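Local coordinates for uncharacterized protein (Bdellovibrio bacteriovorus, PDB 3TM8), which is an unconventional HD-GYP protein that holds two iron(III) ions and is probably related in function to cyclic-di-GMP phosphodiesterases, at residues L202-H207 with Q256-I261; S168-T173 with A286-I291; G33-D38 with Q90-T95. All blocks are in the same frame, centred on the assembly; numbering follows the deposited sequence. Where two conformers were deposited one is given.

Contact 1. Residues L202-H207 with Q256-I261; sequences LHDYGH and QHEETI. With FE (Fe (III) ion), chain E; FE (Fe (III) ion), chain D; PO4 (phosphate ion), chain C.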
loop_
_atom_site.group_PDB
_atom_site.type_symbol
_atom_site.label_atom_id
_atom_site.label_comp_id
_atom_site.label_asym_id
_atom_site.label_seq_id
_atom_site.Cartn_x
_atom_site.Cartn_y
_atom_site.Cartn_z
ATOM N N LEU A 202 -6.291 1.500 -0.384
ATOM C CA LEU A 202 -6.978 1.959 0.812
ATOM C C LEU A 202 -7.643 0.843 1.611
ATOM O O LEU A 202 -8.312 1.123 2.606
ATOM C CB LEU A 202 -8.026 3.002 0.428
ATOM C CG LEU A 202 -7.532 4.250 -0.320
ATOM C CD1 LEU A 202 -8.717 5.121 -0.718
ATOM C CD2 LEU A 202 -6.536 5.044 0.533
ATOM N N HIS A 203 -7.454 -0.410 1.191
ATOM C CA HIS A 203 -8.337 -1.477 1.653
ATOM C C HIS A 203 -8.372 -1.640 3.168
ATOM O O HIS A 203 -9.419 -1.966 3.730
ATOM C CB HIS A 203 -8.050 -2.816 0.954
ATOM C CG HIS A 203 -6.868 -3.563 1.493
ATOM N ND1 HIS A 203 -5.569 -3.308 1.097
ATOM C CD2 HIS A 203 -6.795 -4.568 2.399
ATOM C CE1 HIS A 203 -4.750 -4.129 1.735
ATOM N NE2 HIS A 203 -5.470 -4.912 2.520
ATOM N N ASP A 204 -7.236 -1.409 3.828
ATOM C CA ASP A 204 -7.118 -1.655 5.265
ATOM C C ASP A 204 -7.270 -0.405 6.114
ATOM O O ASP A 204 -6.764 -0.330 7.237
ATOM C CB ASP A 204 -5.820 -2.401 5.578
ATOM C CG ASP A 204 -5.999 -3.911 5.540
ATOM O OD1 ASP A 204 -7.154 -4.370 5.695
ATOM O OD2 ASP A 204 -4.991 -4.635 5.357
ATOM N N TYR A 205 -8.010 0.564 5.592
ATOM C CA TYR A 205 -8.332 1.767 6.349
ATOM C C TYR A 205 -8.867 1.448 7.755
ATOM O O TYR A 205 -8.587 2.168 8.719
ATOM C CB TYR A 205 -9.339 2.612 5.570
ATOM C CG TYR A 205 -9.819 3.830 6.317
ATOM C CD1 TYR A 205 -8.921 4.717 6.908
ATOM C CD2 TYR A 205 -11.176 4.088 6.440
ATOM C CE1 TYR A 205 -9.376 5.842 7.592
ATOM C CE2 TYR A 205 -11.634 5.189 7.124
ATOM C CZ TYR A 205 -10.736 6.063 7.698
ATOM O OH TYR A 205 -11.226 7.152 8.369
ATOM N N GLY A 206 -9.624 0.360 7.880
ATOM C CA GLY A 206 -10.172 -0.026 9.169
ATOM C C GLY A 206 -9.136 -0.307 10.244
ATOM O O GLY A 206 -9.463 -0.276 11.440
ATOM N N HIS A 207 -7.905 -0.607 9.838
ATOM C CA HIS A 207 -6.829 -0.858 10.801
ATOM C C HIS A 207 -6.110 0.421 11.234
ATOM O O HIS A 207 -5.232 0.358 12.083
ATOM C CB HIS A 207 -5.748 -1.794 10.233
ATOM C CG HIS A 207 -6.166 -3.221 10.043
ATOM N ND1 HIS A 207 -6.788 -3.970 11.022
ATOM C CD2 HIS A 207 -5.958 -4.062 9.002
ATOM C CE1 HIS A 207 -6.985 -5.197 10.571
ATOM N NE2 HIS A 207 -6.483 -5.283 9.352
ATOM N N GLN A 256 -15.456 -5.328 1.774
ATOM C CA GLN A 256 -15.665 -6.726 1.370
ATOM C C GLN A 256 -14.380 -7.532 1.192
ATOM O O GLN A 256 -14.431 -8.712 0.847
ATOM C CB GLN A 256 -16.482 -6.812 0.070
ATOM C CG GLN A 256 -17.844 -6.162 0.125
ATOM C CD GLN A 256 -18.531 -6.176 -1.238
ATOM O OE1 GLN A 256 -18.002 -6.723 -2.206
ATOM N NE2 GLN A 256 -19.709 -5.571 -1.317
ATOM N N HIS A 257 -13.227 -6.906 1.400
ATOM C CA HIS A 257 -11.980 -7.553 1.003
ATOM C C HIS A 257 -11.574 -8.730 1.892
ATOM O O HIS A 257 -10.633 -9.441 1.557
ATOM C CB HIS A 257 -10.839 -6.540 0.964
ATOM C CG HIS A 257 -10.381 -6.118 2.327
ATOM N ND1 HIS A 257 -10.889 -5.017 2.981
ATOM C CD2 HIS A 257 -9.495 -6.684 3.182
ATOM C CE1 HIS A 257 -10.320 -4.909 4.172
ATOM N NE2 HIS A 257 -9.473 -5.912 4.319
ATOM N N GLU A 258 -12.242 -8.911 3.033
ATOM C CA GLU A 258 -11.982 -10.081 3.878
ATOM C C GLU A 258 -13.002 -11.190 3.633
ATOM O O GLU A 258 -12.975 -12.229 4.293
ATOM C CB GLU A 258 -11.969 -9.715 5.361
ATOM C CG GLU A 258 -10.870 -8.741 5.750
ATOM C CD GLU A 258 -9.459 -9.278 5.546
ATOM O OE1 GLU A 258 -9.281 -10.458 5.176
ATOM O OE2 GLU A 258 -8.515 -8.502 5.769
ATOM N N GLU A 259 -13.906 -10.978 2.684
ATOM C CA GLU A 259 -14.901 -11.989 2.373
ATOM C C GLU A 259 -14.269 -13.095 1.547
ATOM O O GLU A 259 -13.324 -12.859 0.794
ATOM C CB GLU A 259 -16.103 -11.369 1.660
ATOM C CG GLU A 259 -16.834 -10.334 2.504
ATOM C CD GLU A 259 -17.064 -10.800 3.940
ATOM O OE1 GLU A 259 -17.768 -11.817 4.139
ATOM O OE2 GLU A 259 -16.550 -10.146 4.873
ATOM N N THR A 260 -14.789 -14.308 1.711
ATOM C CA THR A 260 -14.262 -15.475 1.021
ATOM C C THR A 260 -15.380 -16.078 0.193
ATOM O O THR A 260 -16.555 -15.852 0.475
ATOM C CB THR A 260 -13.721 -16.515 2.022
ATOM O OG1 THR A 260 -14.775 -16.923 2.900
ATOM C CG2 THR A 260 -12.593 -15.919 2.848
ATOM N N ILE A 261 -15.030 -16.843 -0.831
ATOM C CA ILE A 261 -16.050 -17.231 -1.788
ATOM C C ILE A 261 -17.047 -18.211 -1.184
ATOM O O ILE A 261 -18.161 -18.345 -1.682
ATOM C CB ILE A 261 -15.464 -17.729 -3.139
ATOM C CG1 ILE A 261 -14.644 -19.013 -2.967
ATOM C CG2 ILE A 261 -14.651 -16.630 -3.806
ATOM C CD1 ILE A 261 -14.164 -19.612 -4.291
HETATM FE FE FE E . -7.882 -6.387 5.777
HETATM FE FE FE D . -4.864 -6.355 4.167
HETATM P P PO4 C . -5.304 -7.989 6.843
HETATM O O1 PO4 C . -4.609 -8.404 8.115
HETATM O O2 PO4 C . -4.335 -7.485 5.800
HETATM O O3 PO4 C . -5.973 -9.212 6.172
HETATM O O4 PO4 C . -6.418 -7.015 7.159
HETATM O O HOH W 1 -6.753 -6.904 4.305
#
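His-203 and His-257 meet in a T-shaped (edge-to-face) stack: His-203 CD2 points at the face of the His-257 ring, 3.5 Å from His-257 CD2, and the planes stand at 81°. In both, CG sits between the backbone N and the carbonyl carbon (chi1 79° in His-203), which brings each ring across the gap between the segments. The ring of His-257 also approaches the His-203 backbone, with CE1 3.1 Å from His-203 O.

The rings serve different metals. His-203 NE2 binds the chain D iron at 2.3 Å, whereas His-257 NE2 binds the chain E iron at 2.2 Å. Asp-204 bridges the pair, OD1 lying 2.1 Å from the chain E iron and OD2 2.1 Å from the chain D iron; water 1 and the phosphate bridge the irons too. With His-203, Asp-204 forms the HD signature of the family. Glu-258 OE2 is a further ligand of the chain E iron, and His-207 NE2 donates to phosphate O4 at 2.8 Å. Hydrogen bonds from ND1 to Ala-200 O in His-203, and to Ile-253 in His-257, fix the ring rotations.

Each segment begins with a type I turn at a helix end, after helices 190-202 and 248-256 respectively; helices 223-240 and 276-293 lie alongside, supplying His-232 and Asn-285.

Contact 2. Residues S168-T173 with A286-I291; sequences SHHGVT and AMDRLI. With FE (Fe (III) ion), chain D; PO4 (phosphate ion), chain C; DMS (dimethyl sulfoxide), chain F.
The imidazole of His-170 and the carboxylate of Asp-288 are nearly coplanar and meet at their edges. Asp-288 OD2 lies almost in the ring plane and accepts from His-170 ND1 at 2.7 Å with an N-H...O angle of 166°, using its anti lone pair, the one turned away from OD1. At the other ring nitrogen, His-170 NE2 binds the chain D iron at 2.1 Å. A metal bond and a hydrogen bond thus hold one ring at two points and leave it little freedom to rotate; Asp-288 acts as the second-shell residue that orients this first-shell ligand. Phosphate O2 and Arg-289 N approach the same ring obliquely. The guanidinium of Arg-289 is another flat group, and phosphate O1 lies at its edge, near its plane, 2.8 Å from Arg-289 NE and 2.8 Å from Arg-289 NH2, so that one oxygen receives two N-H groups.

Asp-288 reaches across because its CG stands opposite the backbone N (chi1 -169°), which carries the carboxylate to His-170. Thr-173 crosses this side chain at about a right angle, its CG2 methyl 3.6 Å from Asp-288 OD1, while Thr-173 OG1 donates to the oxygen of a dimethyl sulfoxide molecule at 2.6 Å. OD1 of Asp-288 is also held, by Thr-292 OG1, and Arg-289 NH1 forms a salt bridge with Glu-294.

The segments belong to helices 167-185 and 276-293, whose axes here pass 10.4 Å apart with their directions 130° from each other. Helix 105-125 packs against the first of them through His-169 and Val-172. Helices 301-308 and 315-325 cover the second through Met-287.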
loop_
_atom_site.group_PDB
_atom_site.type_symbol
_atom_site.label_atom_id
_atom_site.label_comp_id
_atom_site.label_asym_id
_atom_site.label_seq_id
_atom_site.Cartn_x
_atom_site.Cartn_y
_atom_site.Cartn_z
ATOM N N SER A 168 -0.206 1.009 5.036
ATOM C CA SER A 168 -0.095 1.777 3.806
ATOM C C SER A 168 0.864 1.101 2.824
ATOM O O SER A 168 0.567 0.991 1.636
ATOM C CB SER A 168 0.294 3.219 4.084
ATOM O OG SER A 168 1.479 3.258 4.838
ATOM N N HIS A 169 2.007 0.623 3.310
ATOM C CA HIS A 169 2.913 -0.126 2.437
ATOM C C HIS A 169 2.200 -1.395 1.921
ATOM O O HIS A 169 2.242 -1.725 0.730
ATOM C CB HIS A 169 4.204 -0.442 3.191
ATOM C CG HIS A 169 5.265 -1.114 2.374
ATOM N ND1 HIS A 169 6.590 -0.742 2.450
ATOM C CD2 HIS A 169 5.216 -2.156 1.514
ATOM C CE1 HIS A 169 7.310 -1.516 1.659
ATOM N NE2 HIS A 169 6.499 -2.379 1.072
ATOM N N HIS A 170 1.518 -2.085 2.826
ATOM C CA HIS A 170 0.762 -3.289 2.489
ATOM C C HIS A 170 -0.320 -2.983 1.439
ATOM O O HIS A 170 -0.538 -3.764 0.510
ATOM C CB HIS A 170 0.207 -3.875 3.797
ATOM C CG HIS A 170 -0.917 -4.855 3.645
ATOM N ND1 HIS A 170 -0.759 -6.129 3.135
ATOM C CD2 HIS A 170 -2.216 -4.763 4.018
ATOM C CE1 HIS A 170 -1.916 -6.767 3.189
ATOM N NE2 HIS A 170 -2.817 -5.962 3.718
ATOM N N GLY A 171 -0.964 -1.819 1.539
ATOM C CA GLY A 171 -1.922 -1.412 0.523
ATOM C C GLY A 171 -1.265 -1.268 -0.842
ATOM O O GLY A 171 -1.819 -1.696 -1.863
ATOM N N VAL A 172 -0.083 -0.665 -0.889
ATOM C CA VAL A 172 0.602 -0.556 -2.175
ATOM C C VAL A 172 0.927 -1.947 -2.740
ATOM O O VAL A 172 0.708 -2.225 -3.921
ATOM C CB VAL A 172 1.880 0.312 -2.096
ATOM C CG1 VAL A 172 2.512 0.424 -3.476
ATOM C CG2 VAL A 172 1.563 1.706 -1.530
ATOM N N THR A 173 1.405 -2.838 -1.880
ATOM C CA THR A 173 1.741 -4.182 -2.324
ATOM C C THR A 173 0.515 -4.914 -2.854
ATOM O O THR A 173 0.561 -5.518 -3.925
ATOM C CB THR A 173 2.396 -4.986 -1.196
ATOM O OG1 THR A 173 3.659 -4.388 -0.912
ATOM C CG2 THR A 173 2.620 -6.425 -1.632
ATOM N N ALA A 286 -4.863 -11.890 0.694
ATOM C CA ALA A 286 -4.616 -13.110 1.442
ATOM C C ALA A 286 -3.179 -13.557 1.216
ATOM O O ALA A 286 -2.508 -14.032 2.137
ATOM C CB ALA A 286 -5.597 -14.191 1.024
ATOM N N MET A 287 -2.698 -13.398 -0.016
ATOM C CA MET A 287 -1.318 -13.750 -0.329
ATOM C C MET A 287 -0.307 -12.848 0.403
ATOM O O MET A 287 0.638 -13.350 1.002
ATOM C CB MET A 287 -1.088 -13.795 -1.848
ATOM C CG MET A 287 -1.866 -14.926 -2.538
ATOM S SD MET A 287 -1.201 -16.587 -2.269
ATOM C CE MET A 287 0.093 -16.607 -3.506
ATOM N N ASP A 288 -0.501 -11.529 0.383
ATOM C CA ASP A 288 0.456 -10.669 1.073
ATOM C C ASP A 288 0.365 -10.807 2.585
ATOM O O ASP A 288 1.376 -10.663 3.271
ATOM C CB ASP A 288 0.357 -9.194 0.686
ATOM C CG ASP A 288 1.534 -8.390 1.220
ATOM O OD1 ASP A 288 2.681 -8.833 1.013
ATOM O OD2 ASP A 288 1.330 -7.339 1.865
ATOM N N ARG A 289 -0.824 -11.079 3.122
ATOM C CA ARG A 289 -0.898 -11.317 4.564
ATOM C C ARG A 289 0.008 -12.494 4.926
ATOM O O ARG A 289 0.772 -12.415 5.881
ATOM C CB ARG A 289 -2.321 -11.534 5.083
ATOM C CG ARG A 289 -2.372 -12.384 6.362
ATOM C CD ARG A 289 -3.631 -12.160 7.189
ATOM N NE ARG A 289 -3.535 -10.961 8.015
ATOM C CZ ARG A 289 -2.829 -10.866 9.140
ATOM N NH1 ARG A 289 -2.139 -11.908 9.594
ATOM N NH2 ARG A 289 -2.805 -9.716 9.803
ATOM N N LEU A 290 -0.067 -13.580 4.163
ATOM C CA LEU A 290 0.777 -14.736 4.454
ATOM C C LEU A 290 2.249 -14.363 4.391
ATOM O O LEU A 290 3.027 -14.696 5.285
ATOM C CB LEU A 290 0.496 -15.907 3.500
ATOM C CG LEU A 290 -0.869 -16.567 3.679
ATOM C CD1 LEU A 290 -0.993 -17.788 2.764
ATOM C CD2 LEU A 290 -1.107 -16.954 5.134
ATOM N N ILE A 291 2.626 -13.661 3.331
ATOM C CA ILE A 291 4.028 -13.381 3.082
ATOM C C ILE A 291 4.594 -12.319 4.028
ATOM O O ILE A 291 5.666 -12.503 4.613
ATOM C CB ILE A 291 4.232 -12.979 1.621
ATOM C CG1 ILE A 291 3.941 -14.181 0.719
ATOM C CG2 ILE A 291 5.639 -12.444 1.402
ATOM C CD1 ILE A 291 3.708 -13.826 -0.733
HETATM FE FE FE D . -4.864 -6.355 4.167
HETATM P P PO4 C . -5.304 -7.989 6.843
HETATM O O1 PO4 C . -4.609 -8.404 8.115
HETATM O O2 PO4 C . -4.335 -7.485 5.800
HETATM O O3 PO4 C . -5.973 -9.212 6.172
HETATM O O4 PO4 C . -6.418 -7.015 7.159
HETATM S S DMS F . 6.650 -6.449 0.168
HETATM O O DMS F . 5.394 -5.364 0.762
HETATM C C1 DMS F . 5.929 -8.104 0.001
HETATM C C2 DMS F . 6.884 -6.079 -1.581
HETATM O O HOH W 1 -6.753 -6.904 4.305
#

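Contact 3. Residues G33-D38 with Q90-T95; sequences GDQKID and QKNIET
In the N-terminal part of the chain, the irregular loop between strands 23-27 and 41-45 is joined to helix 82-97 by a polar side-chain network centred on Gln-35, which meets Asn-92 and Lys-91. Gln-35 NE2 donates to Asn-92 OD1 at 2.8 Å with an N-H...O angle of 145°. The oxygen lies in the amide plane of Gln-35, but the donor stands above the carbonyl plane of Asn-92, 58° out of it, so the donor is off the lone-pair directions. Gln-35 NE2 also donates to Tyr-88 O, one turn earlier on the helix.

Asn-92 is itself held at both ends of its amide: ND2 bonds Arg-32 O just before the loop segment, and OD1 takes a second donor, water 2, at 2.7 Å. That water accepts from Gln-35 N at 2.8 Å, so side chain and backbone of one loop residue converge, one directly and one through water 2, on the side-chain oxygen of Asn-92. The chi1 of Asn-92, -102°, departs from a staggered value, consistent with an orientation set by these bonds.

Gln-35 is fully extended toward the helix, and the aliphatic chain of Lys-91, likewise extended, lies over its amide, with Lys-91 CD 3.5 Å from Gln-35 OE1. The ammonium group is linked indirectly: water 3 donates to Gln-35 OE1 at 2.7 Å and accepts from Lys-91 NZ at 2.8 Å.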
loop_
_atom_site.group_PDB
_atom_site.type_symbol
_atom_site.label_atom_id
_atom_site.label_comp_id
_atom_site.label_asym_id
_atom_site.label_seq_id
_atom_site.Cartn_x
_atom_site.Cartn_y
_atom_site.Cartn_z
ATOM N N GLY A 33 15.039 7.551 -3.557
ATOM C CA GLY A 33 15.775 7.828 -4.771
ATOM C C GLY A 33 17.041 8.630 -4.564
ATOM O O GLY A 33 17.434 8.942 -3.431
ATOM N N ASP A 34 17.671 8.974 -5.681
ATOM C CA ASP A 34 19.008 9.558 -5.679
ATOM C C ASP A 34 19.066 11.091 -5.622
ATOM O O ASP A 34 20.154 11.660 -5.554
ATOM C CB ASP A 34 19.826 9.031 -6.872
ATOM C CG ASP A 34 19.212 9.388 -8.221
ATOM O OD1 ASP A 34 17.973 9.495 -8.333
ATOM O OD2 ASP A 34 19.988 9.561 -9.182
ATOM N N GLN A 35 17.917 11.763 -5.634
ATOM C CA GLN A 35 17.932 13.222 -5.539
ATOM C C GLN A 35 18.468 13.655 -4.176
ATOM O O GLN A 35 18.042 13.145 -3.149
ATOM C CB GLN A 35 16.551 13.845 -5.781
ATOM C CG GLN A 35 16.610 15.369 -5.752
ATOM C CD GLN A 35 15.267 16.076 -5.855
ATOM O OE1 GLN A 35 15.210 17.303 -5.744
ATOM N NE2 GLN A 35 14.183 15.319 -6.056
ATOM N N LYS A 36 19.402 14.598 -4.167
ATOM C CA LYS A 36 19.958 15.081 -2.905
ATOM C C LYS A 36 18.971 16.025 -2.234
ATOM O O LYS A 36 18.440 16.935 -2.877
ATOM C CB LYS A 36 21.294 15.797 -3.130
ATOM C CG LYS A 36 22.387 14.911 -3.699
ATOM C CD LYS A 36 23.716 15.648 -3.711
ATOM C CE LYS A 36 24.807 14.825 -4.377
ATOM N NZ LYS A 36 26.110 15.549 -4.377
ATOM N N ILE A 37 18.724 15.826 -0.945
ATOM C CA ILE A 37 17.790 16.692 -0.244
ATOM C C ILE A 37 18.450 18.033 0.055
ATOM O O ILE A 37 19.626 18.080 0.390
ATOM C CB ILE A 37 17.243 16.037 1.055
ATOM C CG1 ILE A 37 18.351 15.803 2.083
ATOM C CG2 ILE A 37 16.520 14.725 0.730
ATOM C CD1 ILE A 37 17.834 15.187 3.398
ATOM N N ASP A 38 17.700 19.121 -0.088
ATOM C CA ASP A 38 18.199 20.459 0.238
ATOM C C ASP A 38 17.479 20.961 1.486
ATOM O O ASP A 38 17.060 22.119 1.556
ATOM C CB ASP A 38 17.978 21.420 -0.939
ATOM C CG ASP A 38 18.504 22.827 -0.669
ATOM O OD1 ASP A 38 19.550 22.960 -0.006
ATOM O OD2 ASP A 38 17.864 23.806 -1.122
ATOM N N GLN A 90 8.085 17.013 -5.724
ATOM C CA GLN A 90 7.478 17.118 -7.039
ATOM C C GLN A 90 8.466 16.680 -8.117
ATOM O O GLN A 90 8.092 15.984 -9.067
ATOM C CB GLN A 90 6.989 18.539 -7.283
ATOM C CG GLN A 90 6.160 18.688 -8.559
ATOM C CD GLN A 90 4.889 17.826 -8.594
ATOM O OE1 GLN A 90 4.321 17.465 -7.558
ATOM N NE2 GLN A 90 4.440 17.500 -9.800
ATOM N N LYS A 91 9.729 17.070 -7.973
ATOM C CA LYS A 91 10.755 16.619 -8.914
ATOM C C LYS A 91 10.933 15.095 -8.886
ATOM O O LYS A 91 11.070 14.461 -9.925
ATOM C CB LYS A 91 12.074 17.324 -8.635
ATOM C CG LYS A 91 13.244 16.848 -9.460
ATOM C CD LYS A 91 14.459 17.716 -9.153
ATOM C CE LYS A 91 15.739 17.162 -9.750
ATOM N NZ LYS A 91 16.915 17.956 -9.284
ATOM N N ASN A 92 10.914 14.505 -7.697
ATOM C CA ASN A 92 11.023 13.058 -7.588
ATOM C C ASN A 92 9.912 12.362 -8.351
ATOM O O ASN A 92 10.157 11.441 -9.133
ATOM C CB ASN A 92 10.936 12.627 -6.132
ATOM C CG ASN A 92 12.278 12.300 -5.547
ATOM O OD1 ASN A 92 13.321 12.610 -6.133
ATOM N ND2 ASN A 92 12.264 11.661 -4.382
ATOM N N ILE A 93 8.678 12.790 -8.119
ATOM C CA ILE A 93 7.498 12.191 -8.749
ATOM C C ILE A 93 7.518 12.352 -10.269
ATOM O O ILE A 93 7.273 11.428 -11.037
ATOM C CB ILE A 93 6.213 12.861 -8.209
ATOM C CG1 ILE A 93 5.910 12.379 -6.788
ATOM C CG2 ILE A 93 5.038 12.587 -9.126
ATOM C CD1 ILE A 93 4.839 13.185 -6.079
ATOM N N GLU A 94 7.785 13.575 -10.709
ATOM C CA GLU A 94 7.805 13.846 -12.144
ATOM C C GLU A 94 8.871 13.007 -12.833
ATOM O O GLU A 94 8.624 12.406 -13.884
ATOM C CB GLU A 94 8.040 15.334 -12.405
ATOM C CG GLU A 94 6.852 16.195 -12.024
ATOM C CD GLU A 94 7.103 17.685 -12.184
ATOM O OE1 GLU A 94 8.246 18.083 -12.495
ATOM O OE2 GLU A 94 6.144 18.458 -11.987
ATOM N N THR A 95 10.060 12.961 -12.244
ATOM C CA THR A 95 11.143 12.196 -12.844
ATOM C C THR A 95 10.844 10.692 -12.819
ATOM O O THR A 95 11.070 10.011 -13.811
ATOM C CB THR A 95 12.518 12.520 -12.200
ATOM O OG1 THR A 95 12.523 12.143 -10.823
ATOM C CG2 THR A 95 12.800 13.998 -12.290
HETATM O O HOH W 2 15.235 10.829 -5.655
HETATM O O HOH W 3 17.116 19.015 -6.696
#

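How the contacts relate
From the N terminus, contact 3 comes first: 33-38 meets 90-95, closing a loop that contains strands 41-45, 48-53 and 74-78, before either other contact opens. Contact 2 opens next at 168-173. Contact 1 then opens at 202-207 and closes at 256-261, entirely within the span that contact 2 finishes at 286-291, so these two nest and neither crosses contact 3. Contacts 1 and 2 touch directly, sharing the chain D iron, the phosphate and water 1, and together they bring four helices, 167-185, 190-202, 248-256 and 276-293, to the metals. Contact 3 stands apart, its centre about 33 Å from that of contact 1 and about 26 Å from that of contact 2.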